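Local structure of tail fiber protein (Acinetobacter phage AM24, 5W5P) at the interface of chains A and B. The protein forms a trimeric phage tailspike that probably recognises, and may cleave, the capsular polysaccharide of its Acinetobacter baumannii host. Numbering follows the deposited sequence. Chains: chain A/B, Tail fiber protein.

Contact 1: the interface of chains A and B. Residues chain A 456-457, 499, 501, 602-604; chain B 492, 610-611.
B:Leu610 lies against strand 598-608 of chain A and, with 72 Å² hidden, is the main apolar element of this patch between two tailspike subunits. B:Leu610 CG, the branch carbon, packs on the A:Ser602 methylene CB at 3.6 Å. The two methyls diverge from there: B:Leu610 CD1 lies by A:Arg457 CD at 3.9 Å, whereas CD2 points at the backbone oxygens of A:Ser456 and A:Thr603. CG stands anti to the backbone N (chi1 -171°), which carries the isobutyl group towards strands 451-461 and 598-608. On the other flank, A:Phe499 CE2 touches B:Asn611 CB at 4.0 Å; ring and amide run side by side in the same direction, their planes 53° apart. The ring also turns its edge to the B:Leu610 carbonyl, with A:Phe499 CD2 3.5 Å from O.

Polar contacts frame this packing. Water 1 links the hydroxyl OG1 of A:Thr604, at 2.6 Å, to the backbone N of B:Leu610, at 3.1 Å. A direct hydrogen bond comes from A:Arg457, where a bend at chi3 turns the guanidinium past B:Leu610 to the next residue's backbone. A:Arg457 NH1 donates to the B:Asn611 carbonyl O at 2.9 Å, nearly straight at 169°, with that oxygen lying in the guanidinium plane.

Contact 2: the interface of chains A and B. Residues chain A 446-447, 451-453, 616-617; chain B 441-444.
B:Pro443, with 52 Å² hidden, is inserted between A:Thr452, A:Thr447 and the A:Val616–A:Ala617 segment. B:Pro443 CA rests on A:Thr452 CB at 3.7 Å, while the pyrrolidine ring presents CB to the A:Thr447 methyl CG2 at 4.0 Å, the two side chains crossing at about a right angle. B:Pro443 CG faces the A:Val616 carbonyl O at 3.5 Å. A:Ala617 lays its methyl CB against the peptide of B:Ala442, 3.5 Å from the carbonyl O.

The B:Lys444 backbone N donates to A:Thr452 OG1 at 3.0 Å, fairly straight at 161°. Anti to its own backbone N (chi1 177°), that hydroxyl turns towards chain B. The aliphatic chain of B:Lys444, CG anti to the backbone N (chi1 174°), runs along the A:Phe453 carbonyl, B:Lys444 CB lying 3.5 Å from A:Phe453 O. A weak bond runs from A:Phe453 N to B:Lys444 O, and the A:His446 imidazole edge meets that oxygen through CE1. The imidazole is held in turn: A:His446 ND1 donates to A:Val451 O at 2.9 Å, and A:Phe453 CE1 sits 3.4 Å above the ring centre.

In the fold, an irregular segment of chain B just after 3-10 helix 438-440 runs past the start of strand 451-461 of chain A, beside its C-terminal segment.

Contact 3: the interface of chains A and B. Residues chain A 550-552, 554, 560; chain B 523-524, 532, 536.
A:Gly550 sets its CA over the centre of the B:Tyr536 ring, 3.5 Å from the centroid, in a CH-pi contact. The tyrosine has 50 Å² hidden, and the chain A backbone runs on from the ring centre to its phenolic end. There B:Tyr536 OH donates to A:Val551 O in the carbonyl plane, on a lone pair; the modelled 2.4 Å between them is very short, and this length is doubtful. A:Val551 N passes 3.2 Å from B:Tyr536 OH with its N-H directed elsewhere, a close pass.

Beside the tyrosine, B:Ser524 OG donates to A:Ile552 O at 2.9 Å. It comes in broadside to the carbonyl, with a C=O...OG angle of 109°, tilted from its plane. OG stands beside its own backbone N, anti to the carbonyl carbon (chi1 -51°), the rotation in which it meets this oxygen. The A:Ile552 methyl CG2 extends to B:Gly523 O at 3.8 Å.

One step out, B:Thr532 positions the serine: B:Thr532 N donates to B:Ser524 OG at 3.2 Å, almost straight at 175°. The B:Thr532 methyl CG2 turns to A:Val551 O.

Chain B contributes the end of strand 509-523, the start of strand 535-546 and part of their connection; chain A lays the segment around its one-residue strand 551 across them.

Contact 4: the interface of chains A and B. Residues chain A 18-19, 31, 34-35, 38; chain B 23-26, 30.
A:Lys38 and B:Asp24 meet tip to tip in a salt bridge, within a polar subunit interface near the N-termini that joins helix 30-35 and A:Lys38 of chain A to residues 23-26 and B:Gln30 of chain B. The lysine chain is extended beyond CG, and A:Lys38 NZ approaches B:Asp24 OD2 on its syn lone pair, 2.5 Å away as modelled; OD1 is 3.1 Å from the same NZ, so the amine lies near both oxygens.

Side-chain amides form a second set of bonds. A:Asn34 and B:Gln30 pair reciprocally, their planes 42° apart: ND2 of A:Asn34 donates to OE1 of B:Gln30 at 2.7 Å, nearly straight at 173°, and NE2 of B:Gln30 returns a longer bond to OD1 of A:Asn34 at 3.2 Å. A:Gln31, bent at chi2 (52°), accepts from the backbone N of B:Ser25 through OE1 at 2.9 Å. A:Gln31 NE2 donates to A:Asn35 OD1 at 2.8 Å, which should fix the rotation of the amide.

Backbone pairing supplies a third element: A:Pro18 and B:Lys23 form a parallel beta bridge, with A:Ala19 N donating to B:Lys23 O. Within chain B, B:Ser26 donates twice to B:Asp24 OD2, OG on its anti lone pair and N from above the carboxylate plane, which should steady the carboxylate. A:Gln31 NE2, at 3.1 Å, and A:Asn34 ND2 reach B:Asp24 OD1 from opposite faces of that plane.

Contact 1: the interface of chains A and B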
loop_
_atom_site.group_PDB
_atom_site.type_symbol
_atom_site.label_atom_id
_atom_site.label_comp_id
_atom_site.label_asym_id
_atom_site.label_seq_id
_atom_site.Cartn_x
_atom_site.Cartn_y
_atom_site.Cartn_z
ATOM N N SER A 456 14.009 -21.944 -24.721
ATOM C CA SER A 456 13.402 -21.959 -26.043
ATOM C C SER A 456 13.006 -23.386 -26.390
ATOM O O SER A 456 13.568 -24.349 -25.866
ATOM C CB SER A 456 14.352 -21.396 -27.106
ATOM O OG SER A 456 15.067 -22.441 -27.748
ATOM N N ARG A 457 12.023 -23.508 -27.277
ATOM C CA ARG A 457 11.647 -24.786 -27.868
ATOM C C ARG A 457 11.807 -24.670 -29.376
ATOM O O ARG A 457 11.300 -23.723 -29.988
ATOM C CB ARG A 457 10.211 -25.186 -27.498
ATOM C CG ARG A 457 10.078 -25.790 -26.095
ATOM C CD ARG A 457 8.622 -26.101 -25.718
ATOM N NE ARG A 457 7.760 -24.915 -25.729
ATOM C CZ ARG A 457 6.662 -24.767 -24.986
ATOM N NH1 ARG A 457 6.275 -25.722 -24.153
ATOM N NH2 ARG A 457 5.944 -23.656 -25.078
ATOM N N PHE A 499 16.890 -30.627 -23.291
ATOM C CA PHE A 499 15.974 -31.760 -23.193
ATOM C C PHE A 499 15.485 -32.105 -24.596
ATOM O O PHE A 499 14.738 -31.335 -25.209
ATOM C CB PHE A 499 14.809 -31.433 -22.261
ATOM C CG PHE A 499 13.770 -32.527 -22.168
ATOM C CD1 PHE A 499 14.122 -33.861 -22.308
ATOM C CD2 PHE A 499 12.442 -32.217 -21.934
ATOM C CE1 PHE A 499 13.167 -34.859 -22.220
ATOM C CE2 PHE A 499 11.486 -33.214 -21.847
ATOM C CZ PHE A 499 11.850 -34.535 -21.988
ATOM N N GLN A 501 13.358 -34.524 -27.107
ATOM C CA GLN A 501 12.288 -35.500 -27.259
ATOM C C GLN A 501 12.251 -35.925 -28.722
ATOM O O GLN A 501 11.938 -35.114 -29.600
ATOM C CB GLN A 501 10.950 -34.916 -26.808
ATOM C CG GLN A 501 10.859 -34.718 -25.301
ATOM C CD GLN A 501 9.588 -34.000 -24.867
ATOM O OE1 GLN A 501 9.316 -32.876 -25.295
ATOM N NE2 GLN A 501 8.806 -34.650 -24.012
ATOM N N SER A 602 13.829 -28.895 -25.851
ATOM C CA SER A 602 13.453 -27.878 -24.871
ATOM C C SER A 602 14.730 -27.425 -24.171
ATOM O O SER A 602 15.189 -28.067 -23.225
ATOM C CB SER A 602 12.443 -28.434 -23.874
ATOM O OG SER A 602 11.199 -28.709 -24.493
ATOM N N THR A 603 15.306 -26.320 -24.640
ATOM C CA THR A 603 16.582 -25.838 -24.126
ATOM C C THR A 603 16.357 -24.816 -23.021
ATOM O O THR A 603 15.608 -23.854 -23.204
ATOM C CB THR A 603 17.414 -25.205 -25.242
ATOM O OG1 THR A 603 17.650 -26.166 -26.276
ATOM C CG2 THR A 603 18.741 -24.729 -24.688
ATOM N N THR A 604 17.011 -25.024 -21.880
ATOM C CA THR A 604 17.009 -24.065 -20.780
ATOM C C THR A 604 18.451 -23.683 -20.477
ATOM O O THR A 604 19.281 -24.556 -20.203
ATOM C CB THR A 604 16.333 -24.641 -19.529
ATOM O OG1 THR A 604 14.971 -24.966 -19.824
ATOM C CG2 THR A 604 16.357 -23.620 -18.401
ATOM N N CYS B 492 10.236 -34.158 -17.868
ATOM C CA CYS B 492 11.097 -33.087 -17.387
ATOM C C CYS B 492 12.520 -33.618 -17.303
ATOM O O CYS B 492 12.769 -34.820 -17.434
ATOM C CB CYS B 492 10.633 -32.553 -16.028
ATOM S SG CYS B 492 10.610 -33.793 -14.710
ATOM N N LEU B 610 10.661 -27.285 -18.694
ATOM C CA LEU B 610 10.266 -27.064 -20.081
ATOM C C LEU B 610 10.138 -28.389 -20.816
ATOM O O LEU B 610 11.095 -29.166 -20.879
ATOM C CB LEU B 610 11.280 -26.166 -20.785
ATOM C CG LEU B 610 10.880 -25.684 -22.182
ATOM C CD1 LEU B 610 9.563 -24.934 -22.133
ATOM C CD2 LEU B 610 11.968 -24.808 -22.779
ATOM N N ASN B 611 8.950 -28.653 -21.348
ATOM C CA ASN B 611 8.704 -29.845 -22.155
ATOM C C ASN B 611 7.754 -29.447 -23.282
ATOM O O ASN B 611 7.625 -28.268 -23.626
ATOM C CB ASN B 611 8.177 -31.004 -21.290
ATOM C CG ASN B 611 6.918 -30.641 -20.513
ATOM O OD1 ASN B 611 6.187 -29.720 -20.878
ATOM N ND2 ASN B 611 6.658 -31.380 -19.439
HETATM O O HOH W 1 13.070 -25.389 -18.068
#

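Contact 2: the interface of chains A and B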
loop_
_atom_site.group_PDB
_atom_site.type_symbol
_atom_site.label_atom_id
_atom_site.label_comp_id
_atom_site.label_asym_id
_atom_site.label_seq_id
_atom_site.Cartn_x
_atom_site.Cartn_y
_atom_site.Cartn_z
ATOM N N HIS A 446 19.740 -15.126 -7.269
ATOM C CA HIS A 446 20.690 -15.326 -8.363
ATOM C C HIS A 446 20.795 -14.101 -9.258
ATOM O O HIS A 446 21.833 -13.889 -9.897
ATOM C CB HIS A 446 20.307 -16.556 -9.193
ATOM C CG HIS A 446 19.111 -16.356 -10.072
ATOM N ND1 HIS A 446 19.186 -15.738 -11.302
ATOM C CD2 HIS A 446 17.816 -16.713 -9.908
ATOM C CE1 HIS A 446 17.986 -15.711 -11.852
ATOM N NE2 HIS A 446 17.136 -16.298 -11.027
ATOM N N THR A 447 19.737 -13.287 -9.311
ATOM C CA THR A 447 19.762 -12.076 -10.126
ATOM C C THR A 447 20.836 -11.103 -9.652
ATOM O O THR A 447 21.502 -10.459 -10.469
ATOM C CB THR A 447 18.390 -11.406 -10.098
ATOM O OG1 THR A 447 18.002 -11.194 -8.735
ATOM C CG2 THR A 447 17.353 -12.287 -10.783
ATOM N N VAL A 451 23.254 -13.593 -12.677
ATOM C CA VAL A 451 22.875 -14.840 -13.332
ATOM C C VAL A 451 21.489 -14.660 -13.931
ATOM O O VAL A 451 20.570 -14.182 -13.251
ATOM C CB VAL A 451 22.897 -16.015 -12.339
ATOM C CG1 VAL A 451 22.351 -17.274 -12.987
ATOM C CG2 VAL A 451 24.312 -16.247 -11.809
ATOM N N THR A 452 21.335 -15.031 -15.202
ATOM C CA THR A 452 20.063 -14.903 -15.901
ATOM C C THR A 452 19.738 -16.206 -16.620
ATOM O O THR A 452 20.630 -16.924 -17.081
ATOM C CB THR A 452 20.073 -13.727 -16.903
ATOM O OG1 THR A 452 18.828 -13.678 -17.612
ATOM C CG2 THR A 452 21.217 -13.871 -17.901
ATOM N N PHE A 453 18.444 -16.503 -16.709
ATOM C CA PHE A 453 17.959 -17.745 -17.289
ATOM C C PHE A 453 17.235 -17.471 -18.600
ATOM O O PHE A 453 16.573 -16.442 -18.763
ATOM C CB PHE A 453 17.022 -18.477 -16.323
ATOM C CG PHE A 453 17.729 -19.092 -15.156
ATOM C CD1 PHE A 453 18.166 -18.305 -14.103
ATOM C CD2 PHE A 453 17.968 -20.455 -15.113
ATOM C CE1 PHE A 453 18.824 -18.865 -13.028
ATOM C CE2 PHE A 453 18.628 -21.028 -14.035
ATOM C CZ PHE A 453 19.056 -20.231 -12.991
ATOM N N VAL A 616 24.886 -7.289 -16.540
ATOM C CA VAL A 616 24.146 -8.069 -15.559
ATOM C C VAL A 616 23.359 -9.210 -16.192
ATOM O O VAL A 616 22.985 -10.152 -15.474
ATOM C CB VAL A 616 23.212 -7.174 -14.715
ATOM C CG1 VAL A 616 24.028 -6.347 -13.729
ATOM C CG2 VAL A 616 22.376 -6.276 -15.611
ATOM N N ALA A 617 23.108 -9.169 -17.502
ATOM C CA ALA A 617 22.432 -10.254 -18.212
ATOM C C ALA A 617 23.148 -10.511 -19.534
ATOM O O ALA A 617 23.055 -9.700 -20.461
ATOM C CB ALA A 617 20.961 -9.922 -18.453
ATOM N N GLN B 441 18.015 -5.387 -20.865
ATOM C CA GLN B 441 19.294 -5.958 -20.425
ATOM C C GLN B 441 19.252 -6.354 -18.952
ATOM O O GLN B 441 20.199 -6.120 -18.200
ATOM C CB GLN B 441 20.460 -5.001 -20.689
ATOM C CG GLN B 441 20.407 -4.275 -22.016
ATOM C CD GLN B 441 20.421 -5.218 -23.191
ATOM O OE1 GLN B 441 21.097 -6.246 -23.165
ATOM N NE2 GLN B 441 19.675 -4.873 -24.236
ATOM N N ALA B 442 18.144 -6.948 -18.530
ATOM C CA ALA B 442 18.006 -7.296 -17.127
ATOM C C ALA B 442 17.946 -8.810 -16.950
ATOM O O ALA B 442 17.492 -9.529 -17.845
ATOM C CB ALA B 442 16.748 -6.661 -16.521
ATOM N N PRO B 443 18.406 -9.328 -15.811
ATOM C CA PRO B 443 18.282 -10.769 -15.564
ATOM C C PRO B 443 16.825 -11.208 -15.561
ATOM O O PRO B 443 15.920 -10.449 -15.209
ATOM C CB PRO B 443 18.924 -10.952 -14.180
ATOM C CG PRO B 443 19.825 -9.770 -14.015
ATOM C CD PRO B 443 19.138 -8.640 -14.732
ATOM N N LYS B 444 16.607 -12.451 -15.981
ATOM C CA LYS B 444 15.298 -13.087 -15.947
ATOM C C LYS B 444 15.285 -14.104 -14.816
ATOM O O LYS B 444 16.151 -14.984 -14.764
ATOM C CB LYS B 444 14.978 -13.761 -17.286
ATOM C CG LYS B 444 13.682 -14.565 -17.285
ATOM C CD LYS B 444 13.546 -15.451 -18.522
ATOM C CE LYS B 444 12.835 -14.724 -19.656
ATOM N NZ LYS B 444 11.397 -14.467 -19.327
#

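Contact 3: the interface of chains A and B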
loop_
_atom_site.group_PDB
_atom_site.type_symbol
_atom_site.label_atom_id
_atom_site.label_comp_id
_atom_site.label_asym_id
_atom_site.label_seq_id
_atom_site.Cartn_x
_atom_site.Cartn_y
_atom_site.Cartn_z
ATOM N N GLY A 550 11.696 -48.666 -21.431
ATOM C CA GLY A 550 10.500 -48.169 -20.780
ATOM C C GLY A 550 9.274 -48.324 -21.655
ATOM O O GLY A 550 9.181 -47.693 -22.712
ATOM N N VAL A 551 8.332 -49.163 -21.226
ATOM C CA VAL A 551 7.136 -49.441 -22.017
ATOM C C VAL A 551 6.297 -48.174 -22.131
ATOM O O VAL A 551 5.923 -47.565 -21.122
ATOM C CB VAL A 551 6.320 -50.581 -21.393
ATOM C CG1 VAL A 551 5.160 -50.960 -22.304
ATOM C CG2 VAL A 551 7.207 -51.779 -21.116
ATOM N N ILE A 552 5.989 -47.778 -23.364
ATOM C CA ILE A 552 5.093 -46.655 -23.620
ATOM C C ILE A 552 3.791 -47.080 -24.275
ATOM O O ILE A 552 2.861 -46.260 -24.356
ATOM C CB ILE A 552 5.780 -45.568 -24.475
ATOM C CG1 ILE A 552 6.250 -46.156 -25.807
ATOM C CG2 ILE A 552 6.946 -44.951 -23.715
ATOM C CD1 ILE A 552 6.995 -45.170 -26.678
ATOM N N THR A 554 1.623 -50.594 -23.955
ATOM C CA THR A 554 1.484 -51.951 -23.444
ATOM C C THR A 554 0.653 -52.851 -24.349
ATOM O O THR A 554 0.653 -54.071 -24.145
ATOM C CB THR A 554 0.857 -51.919 -22.053
ATOM O OG1 THR A 554 -0.501 -51.475 -22.159
ATOM C CG2 THR A 554 1.623 -50.961 -21.155
ATOM N N LEU A 560 10.659 -46.955 -25.251
ATOM C CA LEU A 560 11.535 -45.855 -25.633
ATOM C C LEU A 560 12.853 -46.402 -26.172
ATOM O O LEU A 560 13.439 -47.325 -25.600
ATOM C CB LEU A 560 11.793 -44.937 -24.440
ATOM C CG LEU A 560 10.602 -44.187 -23.847
ATOM C CD1 LEU A 560 11.033 -43.461 -22.585
ATOM C CD2 LEU A 560 10.009 -43.213 -24.853
ATOM N N GLY B 523 7.585 -40.635 -20.192
ATOM C CA GLY B 523 6.669 -41.747 -20.296
ATOM C C GLY B 523 5.955 -41.738 -21.636
ATOM O O GLY B 523 6.497 -41.305 -22.656
ATOM N N SER B 524 4.719 -42.227 -21.618
ATOM C CA SER B 524 3.903 -42.234 -22.824
ATOM C C SER B 524 3.464 -40.814 -23.169
ATOM O O SER B 524 2.947 -40.087 -22.315
ATOM C CB SER B 524 2.684 -43.136 -22.630
ATOM O OG SER B 524 3.070 -44.416 -22.158
ATOM N N THR B 532 0.548 -45.773 -20.791
ATOM C CA THR B 532 0.667 -46.024 -19.365
ATOM C C THR B 532 0.976 -44.722 -18.643
ATOM O O THR B 532 1.496 -43.770 -19.231
ATOM C CB THR B 532 1.765 -47.050 -19.058
ATOM O OG1 THR B 532 1.914 -47.179 -17.639
ATOM C CG2 THR B 532 3.082 -46.595 -19.653
ATOM N N TYR B 536 9.633 -42.999 -16.746
ATOM C CA TYR B 536 10.913 -43.647 -16.514
ATOM C C TYR B 536 12.026 -42.614 -16.397
ATOM O O TYR B 536 11.946 -41.520 -16.962
ATOM C CB TYR B 536 11.211 -44.645 -17.634
ATOM C CG TYR B 536 10.012 -45.506 -17.968
ATOM C CD1 TYR B 536 9.679 -46.602 -17.177
ATOM C CD2 TYR B 536 9.202 -45.216 -19.061
ATOM C CE1 TYR B 536 8.580 -47.393 -17.468
ATOM C CE2 TYR B 536 8.098 -46.002 -19.358
ATOM C CZ TYR B 536 7.793 -47.090 -18.556
ATOM O OH TYR B 536 6.701 -47.880 -18.840
#

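Contact 4: the interface of chains A and B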
loop_
_atom_site.group_PDB
_atom_site.type_symbol
_atom_site.label_atom_id
_atom_site.label_comp_id
_atom_site.label_asym_id
_atom_site.label_seq_id
_atom_site.Cartn_x
_atom_site.Cartn_y
_atom_site.Cartn_z
ATOM N N PRO A 18 -45.599 52.037 31.719
ATOM C CA PRO A 18 -44.944 50.726 31.821
ATOM C C PRO A 18 -45.421 49.785 30.724
ATOM O O PRO A 18 -46.588 49.802 30.327
ATOM C CB PRO A 18 -45.353 50.229 33.211
ATOM C CG PRO A 18 -46.588 51.003 33.548
ATOM C CD PRO A 18 -46.426 52.342 32.898
ATOM N N ALA A 19 -44.496 48.960 30.229
ATOM C CA ALA A 19 -44.828 48.029 29.157
ATOM C C ALA A 19 -45.869 47.003 29.579
ATOM O O ALA A 19 -46.574 46.463 28.719
ATOM C CB ALA A 19 -43.566 47.320 28.664
ATOM N N GLN A 31 -44.717 43.648 28.232
ATOM C CA GLN A 31 -43.590 43.274 29.077
ATOM C C GLN A 31 -43.229 41.804 28.895
ATOM O O GLN A 31 -42.046 41.457 28.821
ATOM C CB GLN A 31 -43.902 43.570 30.542
ATOM C CG GLN A 31 -42.718 43.352 31.466
ATOM C CD GLN A 31 -41.475 44.075 30.992
ATOM O OE1 GLN A 31 -41.429 45.307 30.967
ATOM N NE2 GLN A 31 -40.459 43.312 30.609
ATOM N N ASN A 34 -41.515 41.506 25.608
ATOM C CA ASN A 34 -40.140 41.982 25.727
ATOM C C ASN A 34 -39.256 40.967 26.437
ATOM O O ASN A 34 -38.072 40.836 26.105
ATOM C CB ASN A 34 -40.100 43.320 26.470
ATOM C CG ASN A 34 -40.740 44.448 25.683
ATOM O OD1 ASN A 34 -41.174 44.259 24.544
ATOM N ND2 ASN A 34 -40.809 45.632 26.292
ATOM N N ASN A 35 -39.811 40.232 27.403
ATOM C CA ASN A 35 -39.005 39.313 28.198
ATOM C C ASN A 35 -38.406 38.183 27.373
ATOM O O ASN A 35 -37.399 37.602 27.791
ATOM C CB ASN A 35 -39.842 38.736 29.340
ATOM C CG ASN A 35 -40.044 39.730 30.467
ATOM O OD1 ASN A 35 -39.344 40.742 30.549
ATOM N ND2 ASN A 35 -41.003 39.446 31.345
ATOM N N LYS A 38 -34.776 38.571 26.777
ATOM C CA LYS A 38 -33.950 38.714 27.970
ATOM C C LYS A 38 -33.620 37.367 28.606
ATOM O O LYS A 38 -33.248 37.322 29.784
ATOM C CB LYS A 38 -34.642 39.611 28.998
ATOM C CG LYS A 38 -35.190 40.916 28.448
ATOM C CD LYS A 38 -36.028 41.616 29.504
ATOM C CE LYS A 38 -36.122 43.105 29.249
ATOM N NZ LYS A 38 -36.707 43.821 30.419
ATOM N N LYS B 23 -42.050 52.311 28.796
ATOM C CA LYS B 23 -40.871 51.957 29.574
ATOM C C LYS B 23 -40.874 50.465 29.879
ATOM O O LYS B 23 -41.866 49.932 30.388
ATOM C CB LYS B 23 -40.813 52.756 30.878
ATOM C CG LYS B 23 -39.593 52.452 31.743
ATOM C CD LYS B 23 -39.752 53.012 33.153
ATOM C CE LYS B 23 -38.418 53.467 33.737
ATOM N NZ LYS B 23 -38.591 54.022 35.114
ATOM N N ASP B 24 -39.764 49.805 29.568
ATOM C CA ASP B 24 -39.567 48.393 29.861
ATOM C C ASP B 24 -39.005 48.247 31.269
ATOM O O ASP B 24 -38.349 49.153 31.789
ATOM C CB ASP B 24 -38.625 47.773 28.822
ATOM C CG ASP B 24 -38.177 46.367 29.184
ATOM O OD1 ASP B 24 -38.915 45.408 28.868
ATOM O OD2 ASP B 24 -37.080 46.215 29.760
ATOM N N SER B 25 -39.275 47.093 31.890
ATOM C CA SER B 25 -38.873 46.880 33.280
ATOM C C SER B 25 -37.376 47.077 33.501
ATOM O O SER B 25 -36.963 47.366 34.628
ATOM C CB SER B 25 -39.295 45.480 33.743
ATOM O OG SER B 25 -38.767 44.470 32.906
ATOM N N SER B 26 -36.559 46.943 32.454
ATOM C CA SER B 26 -35.122 47.182 32.557
ATOM C C SER B 26 -34.776 48.646 32.780
ATOM O O SER B 26 -33.624 48.946 33.116
ATOM C CB SER B 26 -34.417 46.706 31.290
ATOM O OG SER B 26 -34.823 47.486 30.177
ATOM N N GLN B 30 -39.334 51.362 25.303
ATOM C CA GLN B 30 -39.744 50.345 24.342
ATOM C C GLN B 30 -39.060 50.546 23.000
ATOM O O GLN B 30 -38.735 49.567 22.317
ATOM C CB GLN B 30 -41.261 50.356 24.162
ATOM C CG GLN B 30 -41.774 49.312 23.183
ATOM C CD GLN B 30 -41.609 47.902 23.705
ATOM O OE1 GLN B 30 -41.952 47.613 24.851
ATOM N NE2 GLN B 30 -41.078 47.012 22.868
#

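Contacts 1, 2 and 3 cluster in the C-terminal region: the centre of contact 1's C-alpha atoms lies about 19 Å from those of contacts 2 and 3, which are themselves about 37 Å apart. Strand 451-461 of chain A serves both contact 1 and contact 2, linking them through one element. Contact 4, near the N-termini, stands about 94 to 115 Å from the others, measured between C-alpha centres. The two chains are therefore joined near both ends of an elongated particle. With three copies in the deposited assembly, these contacts would recur around the trimer, as expected of a tailspike.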